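Local coordinates for protein alkane monooxygenase (Geobacillus thermodenitrificans, PDB 3B9O) that belongs to the luciferase-like monooxygenase family and binds flavin mononucleotide, its chain built around a TIM-barrel core of parallel strands and helices, at residues H115-R118 and M119-D123; N200-K204 and Y205-P209. One frame throughout, in Å; residues are numbered along the deposited sequence.

In the fold
Both contacts are local and lie on the same side of the chain's centre, their centres 19 Å apart and their nearest atoms about 8 Å apart. Contact 1 is largely buried and sits on helix 112-125, which follows strand 100-106 and precedes strand 130-135 in a beta-alpha-beta unit of the barrel. Contact 2 is a small surface beta hairpin. Helix 154-174 touches both, covering Met119 and Ser120 of contact 1 and receiving His201 and Tyr205 of contact 2. Chemistry follows place: a thioether on an imidazole and a threonine hydroxyl folded back onto a carbonyl serve the packed helix, whereas backbone pairing, a serine-glutamate bond and a lysine chain on a tyrosine ring mark the exposed hairpin.

Contact 1 of 2, residues H115-R118 and M119-D123; sequences HARR and MSTLD
Met119 lies across the imidazole of His115, one turn further along helix 112-125, the helix of a beta-alpha-beta unit in the TIM barrel. Its CG sits over one face, 3.6 Å from the centroid of the His115 ring and only 27° off the normal, a CH-pi contact displaced toward the rim. SD of Met119 approaches more obliquely, 4.3 Å from the same His115 centroid. The first torsion of Met119 (chi1 -66°) puts CG beside the backbone N and over the ring, and the bends at chi2 and chi3 keep the sulfur and methyl near it. An unbranched, apolar methionine suits this buried place because it can bend over a ring that Phe105 also stacks on and Trp132 meets edge to face.

Ser120, the next residue, adds a polar contact. Ser120 N donates to Ala116 O at 2.9 Å; the hydroxyl makes at most a weak bond to that carbonyl, its stronger partner being His212 NE2, while Trp172 NE1 also bonds to Ala116 O. The carbonyl of Arg118 receives Leu122 N at 3.0 Å, with CG of Leu122 3.4 Å from Arg118 O.

Thr121 carries its hydroxyl beside its backbone N (chi1 -61°), a good choice for a helix because the group can turn back on the preceding turn. Arg117 O thus accepts twice, from Thr121 N at 2.9 Å and from Thr121 OG1 at 2.7 Å, the two donors arriving from opposite faces of the carbonyl plane.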
# COMPACT_ATOMS: atom_id res chain seq x y z
N HIS A 115 4.97 14.40 9.75
CA HIS A 115 5.05 13.06 9.23
C HIS A 115 6.35 12.33 9.59
O HIS A 115 6.35 11.12 9.90
CB HIS A 115 4.87 13.02 7.71
CG HIS A 115 4.69 11.63 7.18
ND1 HIS A 115 5.56 11.06 6.27
CD2 HIS A 115 3.80 10.67 7.50
CE1 HIS A 115 5.16 9.83 6.01
NE2 HIS A 115 4.10 9.57 6.75
N ALA A 116 7.47 13.04 9.54
CA ALA A 116 8.73 12.39 9.81
C ALA A 116 8.77 11.86 11.24
O ALA A 116 9.22 10.73 11.47
CB ALA A 116 9.92 13.34 9.53
N ARG A 117 8.31 12.67 12.19
CA ARG A 117 8.25 12.27 13.59
C ARG A 117 7.26 11.09 13.76
O ARG A 117 7.57 10.17 14.50
CB ARG A 117 7.83 13.40 14.53
CG ARG A 117 7.78 12.94 16.02
CD ARG A 117 7.56 14.07 16.99
NE ARG A 117 6.14 14.41 17.01
CZ ARG A 117 5.53 15.00 18.03
NH1 ARG A 117 6.23 15.35 19.12
NH2 ARG A 117 4.24 15.26 17.95
N ARG A 118 6.10 11.13 13.10
CA ARG A 118 5.13 10.02 13.19
C ARG A 118 5.74 8.68 12.73
O ARG A 118 5.55 7.63 13.39
CB ARG A 118 3.83 10.29 12.38
CG ARG A 118 2.85 11.28 13.06
CD ARG A 118 1.53 11.29 12.30
NE ARG A 118 0.71 12.38 12.83
CZ ARG A 118 0.76 13.64 12.42
NH1 ARG A 118 1.56 14.00 11.41
NH2 ARG A 118 -0.02 14.54 13.00
N MET A 119 6.41 8.70 11.58
CA MET A 119 7.03 7.50 11.01
C MET A 119 8.21 7.02 11.84
O MET A 119 8.39 5.82 12.03
CB MET A 119 7.47 7.73 9.55
CG MET A 119 6.32 7.97 8.59
SD MET A 119 5.08 6.65 8.61
CE MET A 119 3.86 7.34 9.62
N SER A 120 9.03 7.95 12.32
CA SER A 120 10.12 7.56 13.23
C SER A 120 9.55 6.89 14.51
O SER A 120 10.12 5.92 15.02
CB SER A 120 11.00 8.74 13.62
OG SER A 120 11.84 9.15 12.52
N THR A 121 8.43 7.43 14.99
CA THR A 121 7.77 6.92 16.20
C THR A 121 7.29 5.48 15.97
O THR A 121 7.59 4.60 16.78
CB THR A 121 6.60 7.84 16.67
OG1 THR A 121 7.12 9.14 16.99
CG2 THR A 121 5.90 7.25 17.92
N LEU A 122 6.61 5.24 14.85
CA LEU A 122 6.18 3.88 14.53
C LEU A 122 7.37 2.97 14.26
O LEU A 122 7.31 1.81 14.61
CB LEU A 122 5.19 3.84 13.37
CG LEU A 122 3.89 4.62 13.59
CD1 LEU A 122 3.04 4.72 12.27
CD2 LEU A 122 3.04 4.00 14.77
N ASP A 123 8.42 3.48 13.62
CA ASP A 123 9.61 2.66 13.40
C ASP A 123 10.23 2.16 14.73
O ASP A 123 10.69 1.02 14.81
CB ASP A 123 10.67 3.38 12.54
CG ASP A 123 11.70 2.40 11.96
OD1 ASP A 123 11.24 1.39 11.44
OD2 ASP A 123 12.94 2.66 11.97

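Contact 2 of 2, residues N200-K204 and Y205-P209; sequences NHSGK and YFEVP
Lys204 lays its aliphatic chain over one face of the Tyr205 ring, with CG 3.9 Å from the Tyr205 ring centroid and just 9° off the normal. The two side chains run side by side in the same direction, and because the lysine is extended, CD and CE carry the contact outward toward the phenol oxygen. The ring of Phe206 has CB of Tyr205 over one face and meets His111 edge to face. The imidazole of His201 instead presents its edge to the backbone: CD2 of His201 is 3.3 Å from Phe206 O, with Phe206 C lying in the ring plane.

Both nitrogens of that imidazole are engaged, ND1 with Lys170 NZ and NE2 with Glu163 OE2. The carboxylate of Glu163 also accepts from Tyr205 N and Phe206 N, and so ties the histidine to the turn. Gly203 suits its place because a side-chain carbon there would crowd NE2 of His201.

His201 and Val208 share one face of the hairpin, Ser202 and Glu207 the opposite one. Glu207 is bent at chi2 (78°), which swings its carboxylate back over the serine. Ser202 OG lies 2.6 Å from Glu207 OE1 and 2.7 Å from Glu207 OE2; the single hydroxyl proton may go to either oxygen or be shared.

Backbone bonds fix the register. In the hydrogen-bonded pair, His201 N donates to Val208 O at 2.9 Å, and Val208 N returns a bond of 2.9 Å to His201 O; Asn200 N continues the ladder to Pro209 O at 3.0 Å. Ser202 and Glu207 form the non-hydrogen-bonded pair. Gly203 N reaches Phe206 O, also at 2.9 Å, closing the tip at Lys204 and Tyr205. Antiparallel strands whose turn is closed by one such bond make a 2:4 beta hairpin, here packed against helix 154-174.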
# COMPACT_ATOMS: atom_id res chain seq x y z
N ASN A 200 18.99 21.97 7.24
CA ASN A 200 19.04 23.15 6.37
C ASN A 200 18.50 22.89 4.99
O ASN A 200 19.19 23.15 3.96
CB ASN A 200 20.45 23.71 6.31
CG ASN A 200 20.95 24.09 7.67
OD1 ASN A 200 21.98 23.59 8.11
ND2 ASN A 200 20.19 24.92 8.38
N HIS A 201 17.28 22.37 4.96
CA HIS A 201 16.61 22.13 3.71
C HIS A 201 15.92 23.40 3.22
O HIS A 201 15.26 24.11 3.96
CB HIS A 201 15.58 20.99 3.81
CG HIS A 201 14.73 20.87 2.59
ND1 HIS A 201 15.03 20.00 1.57
CD2 HIS A 201 13.64 21.55 2.19
CE1 HIS A 201 14.15 20.14 0.59
NE2 HIS A 201 13.29 21.08 0.95
N SER A 202 16.06 23.62 1.93
CA SER A 202 15.55 24.80 1.30
C SER A 202 15.18 24.38 -0.11
O SER A 202 16.05 23.97 -0.87
CB SER A 202 16.69 25.86 1.31
OG SER A 202 16.12 27.15 1.37
N GLY A 203 13.91 24.45 -0.47
CA GLY A 203 13.52 24.08 -1.82
C GLY A 203 12.31 24.87 -2.23
O GLY A 203 11.91 25.79 -1.52
N LYS A 204 11.70 24.48 -3.35
CA LYS A 204 10.54 25.16 -3.87
C LYS A 204 9.31 25.11 -2.95
O LYS A 204 8.59 26.12 -2.82
CB LYS A 204 10.19 24.58 -5.23
CG LYS A 204 8.85 24.99 -5.81
CD LYS A 204 8.76 24.51 -7.25
CE LYS A 204 7.64 25.21 -7.98
NZ LYS A 204 7.48 24.54 -9.28
N TYR A 205 9.06 23.94 -2.36
CA TYR A 205 7.86 23.76 -1.53
C TYR A 205 8.12 23.88 -0.04
O TYR A 205 7.24 24.31 0.68
CB TYR A 205 7.16 22.43 -1.84
CG TYR A 205 6.73 22.31 -3.28
CD1 TYR A 205 5.58 22.97 -3.74
CD2 TYR A 205 7.47 21.56 -4.19
CE1 TYR A 205 5.19 22.87 -5.06
CE2 TYR A 205 7.09 21.48 -5.51
CZ TYR A 205 5.95 22.12 -5.92
OH TYR A 205 5.58 22.01 -7.23
N PHE A 206 9.31 23.53 0.40
CA PHE A 206 9.62 23.46 1.84
C PHE A 206 10.88 24.19 2.25
O PHE A 206 11.88 24.23 1.53
CB PHE A 206 9.74 21.97 2.24
CG PHE A 206 8.49 21.19 1.97
CD1 PHE A 206 8.48 20.17 1.03
CD2 PHE A 206 7.31 21.50 2.67
CE1 PHE A 206 7.31 19.45 0.78
CE2 PHE A 206 6.15 20.81 2.44
CZ PHE A 206 6.14 19.78 1.49
N GLU A 207 10.84 24.69 3.47
CA GLU A 207 11.98 25.25 4.14
C GLU A 207 12.00 24.64 5.55
O GLU A 207 11.13 24.94 6.38
CB GLU A 207 11.84 26.78 4.21
CG GLU A 207 13.11 27.49 4.72
CD GLU A 207 14.16 27.59 3.62
OE1 GLU A 207 13.79 27.74 2.42
OE2 GLU A 207 15.36 27.51 3.94
N VAL A 208 12.98 23.78 5.80
CA VAL A 208 13.05 22.98 7.04
C VAL A 208 14.48 22.96 7.54
O VAL A 208 15.29 22.14 7.11
CB VAL A 208 12.53 21.52 6.85
CG1 VAL A 208 12.64 20.72 8.17
CG2 VAL A 208 11.11 21.53 6.34
N PRO A 209 14.81 23.87 8.46
CA PRO A 209 16.16 23.90 9.07
C PRO A 209 16.53 22.63 9.84
O PRO A 209 17.70 22.27 9.89
CB PRO A 209 16.16 25.14 9.97
CG PRO A 209 14.73 25.63 10.02
CD PRO A 209 13.95 24.98 8.89